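Local coordinates for VP1 (Merkel cell polyomavirus, PDB 4FMH), which forms the pentameric building blocks of the viral capsid and binds sialylated oligosaccharides at a site required for infection, at residues B[129-134]-B[222-227]; B[256-261]-B[269-274]; B[27-32]-B[44-49]. All coordinates share one frame; numbering follows the deposited sequence.

Interaction 1: residues B[129-134]-B[222-227]; sequences GVNYHM and TPTVLQ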
loop_
_atom_site.group_PDB
_atom_site.type_symbol
_atom_site.label_atom_id
_atom_site.label_comp_id
_atom_site.label_asym_id
_atom_site.label_seq_id
_atom_site.Cartn_x
_atom_site.Cartn_y
_atom_site.Cartn_z
ATOM N N GLY B 129 11.295 -2.033 12.029
ATOM C CA GLY B 129 12.474 -2.068 11.172
ATOM C C GLY B 129 12.498 -3.289 10.272
ATOM O O GLY B 129 11.494 -3.620 9.636
ATOM N N VAL B 130 13.654 -3.947 10.208
ATOM C CA VAL B 130 13.850 -5.060 9.276
ATOM C C VAL B 130 12.850 -6.192 9.517
ATOM O O VAL B 130 12.778 -6.743 10.620
ATOM C CB VAL B 130 15.295 -5.611 9.329
ATOM C CG1 VAL B 130 15.434 -6.850 8.443
ATOM C CG2 VAL B 130 16.303 -4.521 8.909
ATOM N N ASN B 131 12.068 -6.504 8.480
ATOM C CA ASN B 131 11.219 -7.697 8.467
ATOM C C ASN B 131 11.638 -8.665 7.378
ATOM O O ASN B 131 12.040 -8.254 6.281
ATOM C CB ASN B 131 9.743 -7.335 8.264
ATOM C CG ASN B 131 9.025 -7.043 9.572
ATOM O OD1 ASN B 131 8.176 -7.825 10.013
ATOM N ND2 ASN B 131 9.362 -5.918 10.201
ATOM N N TYR B 132 11.536 -9.954 7.687
ATOM C CA TYR B 132 11.711 -10.999 6.691
ATOM C C TYR B 132 10.734 -12.106 7.021
ATOM O O TYR B 132 10.769 -12.665 8.126
ATOM C CB TYR B 132 13.151 -11.528 6.704
ATOM C CG TYR B 132 13.453 -12.573 5.650
ATOM C CD1 TYR B 132 13.691 -12.207 4.319
ATOM C CD2 TYR B 132 13.507 -13.928 5.983
ATOM C CE1 TYR B 132 13.967 -13.169 3.340
ATOM C CE2 TYR B 132 13.778 -14.899 5.014
ATOM C CZ TYR B 132 14.011 -14.515 3.702
ATOM O OH TYR B 132 14.287 -15.476 2.756
ATOM N N HIS B 133 9.864 -12.419 6.062
ATOM C CA HIS B 133 8.829 -13.421 6.265
ATOM C C HIS B 133 8.750 -14.364 5.088
ATOM O O HIS B 133 8.631 -13.934 3.942
ATOM C CB HIS B 133 7.474 -12.762 6.508
ATOM C CG HIS B 133 7.471 -11.858 7.694
ATOM N ND1 HIS B 133 7.350 -12.328 8.985
ATOM C CD2 HIS B 133 7.639 -10.520 7.791
ATOM C CE1 HIS B 133 7.418 -11.311 9.825
ATOM N NE2 HIS B 133 7.592 -10.203 9.126
ATOM N N MET B 134 8.812 -15.656 5.386
ATOM C CA MET B 134 8.702 -16.681 4.363
ATOM C C MET B 134 8.203 -17.978 4.980
ATOM O O MET B 134 8.427 -18.246 6.162
ATOM C CB MET B 134 10.051 -16.898 3.644
ATOM C CG MET B 134 11.094 -17.721 4.397
ATOM S SD MET B 134 10.997 -19.524 4.161
ATOM C CE MET B 134 11.405 -19.675 2.431
ATOM N N THR B 222 11.104 1.032 10.203
ATOM C CA THR B 222 9.939 0.776 9.351
ATOM C C THR B 222 8.864 0.034 10.144
ATOM O O THR B 222 9.167 -0.952 10.822
ATOM C CB THR B 222 10.338 -0.061 8.130
ATOM O OG1 THR B 222 11.545 0.477 7.574
ATOM C CG2 THR B 222 9.227 -0.056 7.057
ATOM N N PRO B 223 7.610 0.517 10.087
ATOM C CA PRO B 223 6.520 -0.141 10.805
ATOM C C PRO B 223 6.425 -1.627 10.465
ATOM O O PRO B 223 6.521 -2.011 9.288
ATOM C CB PRO B 223 5.274 0.591 10.289
ATOM C CG PRO B 223 5.772 1.950 9.933
ATOM C CD PRO B 223 7.155 1.742 9.392
ATOM N N THR B 224 6.283 -2.452 11.497
ATOM C CA THR B 224 5.980 -3.856 11.312
ATOM C C THR B 224 4.477 -3.948 11.138
ATOM O O THR B 224 3.711 -3.550 12.026
ATOM C CB THR B 224 6.463 -4.695 12.496
ATOM O OG1 THR B 224 7.897 -4.668 12.524
ATOM C CG2 THR B 224 5.981 -6.167 12.380
ATOM N N VAL B 225 4.067 -4.450 9.975
ATOM C CA VAL B 225 2.661 -4.499 9.587
ATOM C C VAL B 225 2.336 -5.951 9.248
ATOM O O VAL B 225 2.810 -6.486 8.239
ATOM C CB VAL B 225 2.383 -3.585 8.370
ATOM C CG1 VAL B 225 0.944 -3.743 7.865
ATOM C CG2 VAL B 225 2.684 -2.114 8.702
ATOM N N LEU B 226 1.554 -6.591 10.115
ATOM C CA LEU B 226 1.240 -8.012 9.967
ATOM C C LEU B 226 -0.253 -8.252 10.146
ATOM O O LEU B 226 -0.916 -7.541 10.904
ATOM C CB LEU B 226 2.040 -8.848 10.980
ATOM C CG LEU B 226 3.577 -8.760 10.866
ATOM C CD1 LEU B 226 4.253 -9.406 12.073
ATOM C CD2 LEU B 226 4.078 -9.384 9.557
ATOM N N GLN B 227 -0.774 -9.254 9.442
ATOM C CA GLN B 227 -2.165 -9.671 9.595
ATOM C C GLN B 227 -2.242 -11.101 10.105
ATOM O O GLN B 227 -1.295 -11.876 9.969
ATOM C CB GLN B 227 -2.939 -9.563 8.271
ATOM C CG GLN B 227 -3.061 -8.140 7.708
ATOM C CD GLN B 227 -1.870 -7.776 6.854
ATOM O OE1 GLN B 227 -1.303 -8.635 6.185
ATOM N NE2 GLN B 227 -1.476 -6.502 6.876
#
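Thr222 opens the contact with its backbone: its carbonyl O takes the N-H of Gly129 at 2.7 Å (Thr222 O to Gly129 N). Gly129 sits at phi 104°, psi -134°, where a CB would collide with the preceding carbonyl oxygen. The Thr222 hydroxyl is hydrogen-bonded to the carbonyl of Thr218. Two residues on, the side chain of Thr224 crosses that of Asn131 at about a right angle. Its OG1 receives an amide hydrogen of Asn131, 3.0 Å from ND2 and close to the amide plane, and is also bonded to the carbonyl O of Val259. The second N-H of the same amide reaches back to the carbonyl of its own segment, Asn131 ND2 to Gly129 O 3.2 Å, with the donor above that carbonyl's plane; both amide hydrogens are engaged, which fixes the rotation of the Asn131 amide. The CG2 methyl of Thr224 rests 3.6 Å from Asn131 OD1, the oxygen that accepts the N-H of the His133 ring; at 2.6 Å, His133 NE2 to Asn131 OD1 is a short bond lying in both the ring plane and the carbonyl plane. A chain of hydrogen bonds thus runs from Thr224 through the Asn131 amide to the His133 ring. Leu226 then closes the row. Its CG stands anti to the carbonyl carbon (chi1 -60°), and its CD2 methyl lies over one face of the His133 ring, offset toward the rim by NE2, in a CH-pi contact 4.0 Å from the ring centroid. Strand 131-138 runs between strands 210-217 and 250-263 of the chain's sheet, whereas Leu226, at the start of strand 225-229, packs against Val259 and pairs with a strand of a neighbouring subunit, so the sheet continues across the interface.

Interaction 2: residues B[256-261]-B[269-274]; sequences ADIVGF and MALHGL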
loop_
_atom_site.group_PDB
_atom_site.type_symbol
_atom_site.label_atom_id
_atom_site.label_comp_id
_atom_site.label_asym_id
_atom_site.label_seq_id
_atom_site.Cartn_x
_atom_site.Cartn_y
_atom_site.Cartn_z
ATOM N N ALA B 256 10.640 -18.496 8.187
ATOM C CA ALA B 256 11.420 -17.487 8.902
ATOM C C ALA B 256 10.508 -16.300 9.096
ATOM O O ALA B 256 9.796 -15.916 8.161
ATOM C CB ALA B 256 12.646 -17.081 8.103
ATOM N N ASP B 257 10.501 -15.740 10.303
ATOM C CA ASP B 257 9.690 -14.551 10.569
ATOM C C ASP B 257 10.381 -13.554 11.486
ATOM O O ASP B 257 10.136 -13.532 12.698
ATOM C CB ASP B 257 8.313 -14.942 11.112
ATOM C CG ASP B 257 7.479 -15.689 10.080
ATOM O OD1 ASP B 257 6.936 -15.030 9.161
ATOM O OD2 ASP B 257 7.393 -16.936 10.176
ATOM N N ILE B 258 11.257 -12.744 10.894
ATOM C CA ILE B 258 11.912 -11.637 11.595
ATOM C C ILE B 258 10.931 -10.469 11.614
ATOM O O ILE B 258 10.418 -10.072 10.564
ATOM C CB ILE B 258 13.236 -11.235 10.918
ATOM C CG1 ILE B 258 14.222 -12.410 10.961
ATOM C CG2 ILE B 258 13.833 -9.984 11.597
ATOM C CD1 ILE B 258 15.431 -12.276 10.016
ATOM N N VAL B 259 10.656 -9.939 12.805
ATOM C CA VAL B 259 9.599 -8.919 12.960
ATOM C C VAL B 259 10.128 -7.535 13.333
ATOM O O VAL B 259 9.347 -6.600 13.541
ATOM C CB VAL B 259 8.518 -9.346 13.981
ATOM C CG1 VAL B 259 7.709 -10.522 13.440
ATOM C CG2 VAL B 259 9.139 -9.665 15.351
ATOM N N GLY B 260 11.449 -7.402 13.426
ATOM C CA GLY B 260 12.040 -6.097 13.706
ATOM C C GLY B 260 13.029 -6.085 14.850
ATOM O O GLY B 260 13.386 -7.140 15.383
ATOM N N PHE B 261 13.470 -4.879 15.213
ATOM C CA PHE B 261 14.483 -4.680 16.245
ATOM C C PHE B 261 13.869 -4.373 17.599
ATOM O O PHE B 261 12.883 -3.632 17.689
ATOM C CB PHE B 261 15.395 -3.495 15.908
ATOM C CG PHE B 261 16.241 -3.682 14.683
ATOM C CD1 PHE B 261 17.372 -4.490 14.714
ATOM C CD2 PHE B 261 15.928 -2.999 13.503
ATOM C CE1 PHE B 261 18.176 -4.636 13.576
ATOM C CE2 PHE B 261 16.727 -3.140 12.364
ATOM C CZ PHE B 261 17.849 -3.966 12.409
ATOM N N MET B 269 20.916 -2.700 19.438
ATOM C CA MET B 269 19.741 -3.253 18.780
ATOM C C MET B 269 19.895 -4.747 18.522
ATOM O O MET B 269 20.960 -5.205 18.099
ATOM C CB MET B 269 19.496 -2.533 17.455
ATOM C CG MET B 269 19.232 -1.025 17.618
ATOM S SD MET B 269 19.528 -0.088 16.127
ATOM C CE MET B 269 18.391 -0.866 14.976
ATOM N N ALA B 270 18.814 -5.486 18.758
ATOM C CA ALA B 270 18.761 -6.920 18.492
ATOM C C ALA B 270 17.527 -7.249 17.647
ATOM O O ALA B 270 16.460 -6.671 17.853
ATOM C CB ALA B 270 18.724 -7.697 19.806
ATOM N N LEU B 271 17.669 -8.169 16.697
ATOM C CA LEU B 271 16.508 -8.621 15.922
ATOM C C LEU B 271 15.655 -9.613 16.721
ATOM O O LEU B 271 16.136 -10.248 17.666
ATOM C CB LEU B 271 16.932 -9.204 14.570
ATOM C CG LEU B 271 17.346 -8.209 13.485
ATOM C CD1 LEU B 271 18.045 -8.941 12.359
ATOM C CD2 LEU B 271 16.131 -7.408 12.955
ATOM N N HIS B 272 14.385 -9.726 16.337
ATOM C CA HIS B 272 13.401 -10.529 17.057
ATOM C C HIS B 272 12.569 -11.278 16.026
ATOM O O HIS B 272 12.296 -10.758 14.940
ATOM C CB HIS B 272 12.516 -9.600 17.900
ATOM C CG HIS B 272 11.477 -10.294 18.733
ATOM N ND1 HIS B 272 11.730 -11.437 19.462
ATOM C CD2 HIS B 272 10.189 -9.963 18.997
ATOM C CE1 HIS B 272 10.636 -11.798 20.108
ATOM N NE2 HIS B 272 9.687 -10.919 19.845
ATOM N N GLY B 273 12.184 -12.505 16.361
ATOM C CA GLY B 273 11.316 -13.294 15.493
ATOM C C GLY B 273 10.111 -13.819 16.248
ATOM O O GLY B 273 10.097 -13.816 17.480
ATOM N N LEU B 274 9.096 -14.262 15.505
ATOM C CA LEU B 274 7.909 -14.883 16.098
ATOM C C LEU B 274 7.707 -16.302 15.554
ATOM O O LEU B 274 8.215 -16.619 14.471
ATOM C CB LEU B 274 6.667 -14.016 15.831
ATOM C CG LEU B 274 6.584 -12.679 16.575
ATOM C CD1 LEU B 274 5.369 -11.896 16.069
ATOM C CD2 LEU B 274 6.472 -12.904 18.086
HETATM O O HOH W 1 8.647 -18.179 12.313
#
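Val259 N donates to His272 O at 2.8 Å in a nearly straight bond, 173° at the hydrogen, and Leu274 N gives its hydrogen to Asp257 O at 3.1 Å. Ile258 faces Gly273, and Phe261 faces Leu271, in non-hydrogen-bonded antiparallel pairs, which sets Val259 and Gly260 together opposite the single His272: a beta bulge, where the bond from His272 N to Gly260 O is bent and weak. Gly273 CA comes within 3.0 Å of Asp257 O, a CA-H...O contact so close that a CB there would be tight against that oxygen. One water lies beside this end, donating to Asp257 OD2 and to Leu274 O. The other carboxylate oxygen, Asp257 OD1, is bound by the His133 imidazole and by Arg276 in a salt bridge. Packing spreads outward from the ladder. Val259 sends CG1 to Leu274 CD1, while its CG2, between backbone N and carbonyl carbon, lies alongside the His272 ring, whose ND1 is bonded to Thr47 O. At the far end the bend of Met269 at its last torsion, chi3 59°, sets CE over the ring centre of Phe261, 3.5 Å from the centroid. Leu271 CD2 presses on the opposite face, offset toward the rim and 3.5 Å from Phe261 CE1, and also meets the CG2 methyl of Ile258. Ile258, Phe261 and Met269 pack in addition on another subunit of the pentamer. With methyl groups over both faces of Phe261, one of them from a Met-aromatic contact, this twisted, bulged antiparallel hairpin is a buried piece of the VP1 jelly roll.

Interaction 3: residues B[27-32]-B[44-49]; sequences YLNPRM and NWYTYT. With SIA (N-acetyl-alpha-neuraminic acid), chain U.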
loop_
_atom_site.group_PDB
_atom_site.type_symbol
_atom_site.label_atom_id
_atom_site.label_comp_id
_atom_site.label_asym_id
_atom_site.label_seq_id
_atom_site.Cartn_x
_atom_site.Cartn_y
_atom_site.Cartn_z
ATOM N N TYR B 27 3.754 -26.274 14.779
ATOM C CA TYR B 27 4.258 -24.925 14.945
ATOM C C TYR B 27 5.778 -24.993 14.936
ATOM O O TYR B 27 6.368 -26.018 15.301
ATOM C CB TYR B 27 3.719 -24.272 16.224
ATOM C CG TYR B 27 4.188 -24.929 17.504
ATOM C CD1 TYR B 27 5.400 -24.558 18.098
ATOM C CD2 TYR B 27 3.422 -25.917 18.129
ATOM C CE1 TYR B 27 5.841 -25.161 19.272
ATOM C CE2 TYR B 27 3.853 -26.529 19.306
ATOM C CZ TYR B 27 5.062 -26.137 19.872
ATOM O OH TYR B 27 5.499 -26.728 21.033
ATOM N N LEU B 28 6.403 -23.902 14.515
ATOM C CA LEU B 28 7.846 -23.798 14.513
ATOM C C LEU B 28 8.244 -22.540 15.265
ATOM O O LEU B 28 7.861 -21.433 14.877
ATOM C CB LEU B 28 8.384 -23.743 13.076
ATOM C CG LEU B 28 8.382 -25.050 12.270
ATOM C CD1 LEU B 28 8.687 -24.777 10.791
ATOM C CD2 LEU B 28 9.388 -26.049 12.846
ATOM N N ASN B 29 8.999 -22.709 16.344
ATOM C CA ASN B 29 9.542 -21.554 17.067
ATOM C C ASN B 29 10.718 -20.938 16.328
ATOM O O ASN B 29 11.439 -21.642 15.612
ATOM C CB ASN B 29 9.937 -21.934 18.490
ATOM C CG ASN B 29 8.774 -21.863 19.448
ATOM O OD1 ASN B 29 8.039 -20.867 19.484
ATOM N ND2 ASN B 29 8.593 -22.921 20.232
ATOM N N PRO B 30 10.916 -19.614 16.489
ATOM C CA PRO B 30 11.932 -18.917 15.694
ATOM C C PRO B 30 13.358 -19.246 16.137
ATOM O O PRO B 30 13.595 -19.540 17.318
ATOM C CB PRO B 30 11.612 -17.437 15.940
ATOM C CG PRO B 30 10.982 -17.410 17.275
ATOM C CD PRO B 30 10.191 -18.694 17.385
ATOM N N ARG B 31 14.287 -19.215 15.184
ATOM C CA ARG B 31 15.695 -19.506 15.454
ATOM C C ARG B 31 16.555 -18.289 15.093
ATOM O O ARG B 31 17.288 -18.281 14.093
ATOM C CB ARG B 31 16.143 -20.772 14.705
ATOM C CG ARG B 31 15.323 -22.043 15.014
ATOM C CD ARG B 31 15.315 -22.391 16.506
ATOM N NE ARG B 31 14.526 -23.589 16.806
ATOM C CZ ARG B 31 13.734 -23.723 17.872
ATOM N NH1 ARG B 31 13.597 -22.729 18.743
ATOM N NH2 ARG B 31 13.059 -24.850 18.062
ATOM N N MET B 32 16.461 -17.272 15.941
ATOM C CA MET B 32 17.070 -15.964 15.715
ATOM C C MET B 32 18.551 -15.876 16.073
ATOM O O MET B 32 19.225 -14.911 15.701
ATOM C CB MET B 32 16.289 -14.903 16.500
ATOM C CG MET B 32 14.846 -14.717 16.035
ATOM S SD MET B 32 14.704 -14.034 14.364
ATOM C CE MET B 32 14.321 -15.486 13.386
ATOM N N ASN B 44 17.430 -16.156 28.268
ATOM C CA ASN B 44 16.536 -15.004 28.390
ATOM C C ASN B 44 16.408 -14.242 27.070
ATOM O O ASN B 44 15.458 -13.477 26.875
ATOM C CB ASN B 44 16.967 -14.067 29.522
ATOM C CG ASN B 44 18.344 -13.487 29.308
ATOM O OD1 ASN B 44 18.486 -12.313 28.957
ATOM N ND2 ASN B 44 19.369 -14.303 29.524
ATOM N N TRP B 45 17.359 -14.467 26.166
ATOM C CA TRP B 45 17.317 -13.851 24.847
ATOM C C TRP B 45 16.765 -14.778 23.750
ATOM O O TRP B 45 16.913 -14.502 22.564
ATOM C CB TRP B 45 18.684 -13.266 24.475
ATOM C CG TRP B 45 18.989 -11.991 25.232
ATOM C CD1 TRP B 45 20.032 -11.770 26.082
ATOM C CD2 TRP B 45 18.213 -10.785 25.224
ATOM N NE1 TRP B 45 19.967 -10.487 26.592
ATOM C CE2 TRP B 45 18.860 -9.865 26.082
ATOM C CE3 TRP B 45 17.042 -10.386 24.561
ATOM C CZ2 TRP B 45 18.372 -8.569 26.298
ATOM C CZ3 TRP B 45 16.553 -9.102 24.782
ATOM C CH2 TRP B 45 17.223 -8.207 25.642
ATOM N N TYR B 46 16.121 -15.865 24.169
ATOM C CA TYR B 46 15.412 -16.764 23.263
ATOM C C TYR B 46 14.406 -15.980 22.415
ATOM O O TYR B 46 13.599 -15.214 22.945
ATOM C CB TYR B 46 14.701 -17.840 24.078
ATOM C CG TYR B 46 13.816 -18.782 23.306
ATOM C CD1 TYR B 46 14.328 -19.571 22.270
ATOM C CD2 TYR B 46 12.471 -18.921 23.644
ATOM C CE1 TYR B 46 13.508 -20.460 21.573
ATOM C CE2 TYR B 46 11.646 -19.800 22.957
ATOM C CZ TYR B 46 12.170 -20.564 21.924
ATOM O OH TYR B 46 11.348 -21.431 21.252
ATOM N N THR B 47 14.475 -16.207 21.103
ATOM C CA THR B 47 13.696 -15.506 20.049
ATOM C C THR B 47 14.291 -14.157 19.635
ATOM O O THR B 47 13.672 -13.406 18.875
ATOM C CB THR B 47 12.144 -15.406 20.321
ATOM O OG1 THR B 47 11.868 -14.346 21.246
ATOM C CG2 THR B 47 11.572 -16.726 20.839
ATOM N N TYR B 48 15.501 -13.879 20.116
ATOM C CA TYR B 48 16.251 -12.680 19.744
ATOM C C TYR B 48 17.669 -13.033 19.279
ATOM O O TYR B 48 18.145 -14.169 19.461
ATOM C CB TYR B 48 16.358 -11.701 20.927
ATOM C CG TYR B 48 15.051 -11.177 21.464
ATOM C CD1 TYR B 48 14.542 -9.948 21.028
ATOM C CD2 TYR B 48 14.327 -11.893 22.428
ATOM C CE1 TYR B 48 13.339 -9.453 21.522
ATOM C CE2 TYR B 48 13.124 -11.399 22.934
ATOM C CZ TYR B 48 12.641 -10.183 22.469
ATOM O OH TYR B 48 11.455 -9.692 22.955
ATOM N N THR B 49 18.331 -12.051 18.678
ATOM C CA THR B 49 19.764 -12.103 18.444
ATOM C C THR B 49 20.439 -11.476 19.665
ATOM O O THR B 49 19.759 -11.036 20.603
ATOM C CB THR B 49 20.180 -11.286 17.193
ATOM O OG1 THR B 49 19.845 -9.904 17.384
ATOM C CG2 THR B 49 19.501 -11.810 15.935
HETATM C C1 SIA U . 23.722 -2.760 26.703
HETATM C C2 SIA U . 23.528 -3.787 27.822
HETATM C C3 SIA U . 22.161 -4.473 27.646
HETATM C C4 SIA U . 22.114 -5.514 26.521
HETATM C C5 SIA U . 23.284 -6.491 26.615
HETATM C C6 SIA U . 24.628 -5.767 26.766
HETATM C C7 SIA U . 25.752 -6.785 27.035
HETATM C C8 SIA U . 27.172 -6.248 26.802
HETATM C C9 SIA U . 27.664 -5.314 27.904
HETATM C C10 SIA U . 23.093 -8.681 25.518
HETATM C C11 SIA U . 23.084 -9.405 24.209
HETATM N N5 SIA U . 23.256 -7.355 25.444
HETATM O O1A SIA U . 22.717 -2.174 26.233
HETATM O O1B SIA U . 24.878 -2.506 26.283
HETATM O O4 SIA U . 20.887 -6.265 26.569
HETATM O O6 SIA U . 24.579 -4.781 27.820
HETATM O O7 SIA U . 25.618 -7.318 28.360
HETATM O O8 SIA U . 28.103 -7.337 26.691
HETATM O O9 SIA U . 27.495 -3.968 27.455
HETATM O O10 SIA U . 22.965 -9.279 26.573
HETATM O O HOH W 2 15.360 -17.889 18.579
HETATM O O HOH W 3 11.927 -24.029 20.989
#
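Tyr46 sets CG anti to its backbone N (chi1 175°), carrying its phenol across to Asn29 and Arg31, while the bend of Arg31 at chi2 (-57°) returns its guanidinium to the edge of the Tyr46 ring. Tyr46 and Thr47 are the central residues of a type II beta turn from Trp45 to Tyr48, closed by Tyr48 N to Trp45 O, in the long loop that joins strands 11-28 and 71-76 of the jelly roll. Tyr46 OH touches Asn29 CB at 3.1 Å. A water links the phenol to Arg31 NH1, whose guanidinium plane is tilted 38° from the ring; Arg31 NE forms a salt bridge with Asp192. A second water donates to Pro30 O and accepts from Met32 N and, weakly, from Thr47 N, knitting the two backbones. Pro30 CG meets Thr47 CG2 at 3.7 Å in an apolar contact. Met32 CG lies against the Thr47 carbonyl, 3.3 Å from Thr47 O. Leu181 N of a neighbouring subunit is hydrogen-bonded to Asn29 OD1. Trp45 belongs to the glycan pocket with Lys264 and Ser266, and its NE1 makes a weak hydrogen bond, 3.2 Å long, to O10 of the sialic acid N-acetyl group.

In the fold
Interactions 2 and 3 are buried and interaction 1 only partly so, yet all three reach the same sheet and a neighbouring subunit. Interaction 2 is the middle member: strand 250-263 neighbours strand 131-138 of interaction 1, and strand 269-287 neighbours strand 11-28 of interaction 3. Its centre lies about 9 Å from each of the others, whose own centres are about 16 Å apart and which do not touch. Chemistry follows place. The hairpin relies on backbone pairing and methyl-aromatic packing; interaction 1 on side-chain hydrogen bonds of an amide, a hydroxyl and an imidazole; in interaction 3 a strand end and two loop pieces meet by packing and two bridging waters, and Trp45 reaches the sialic acid.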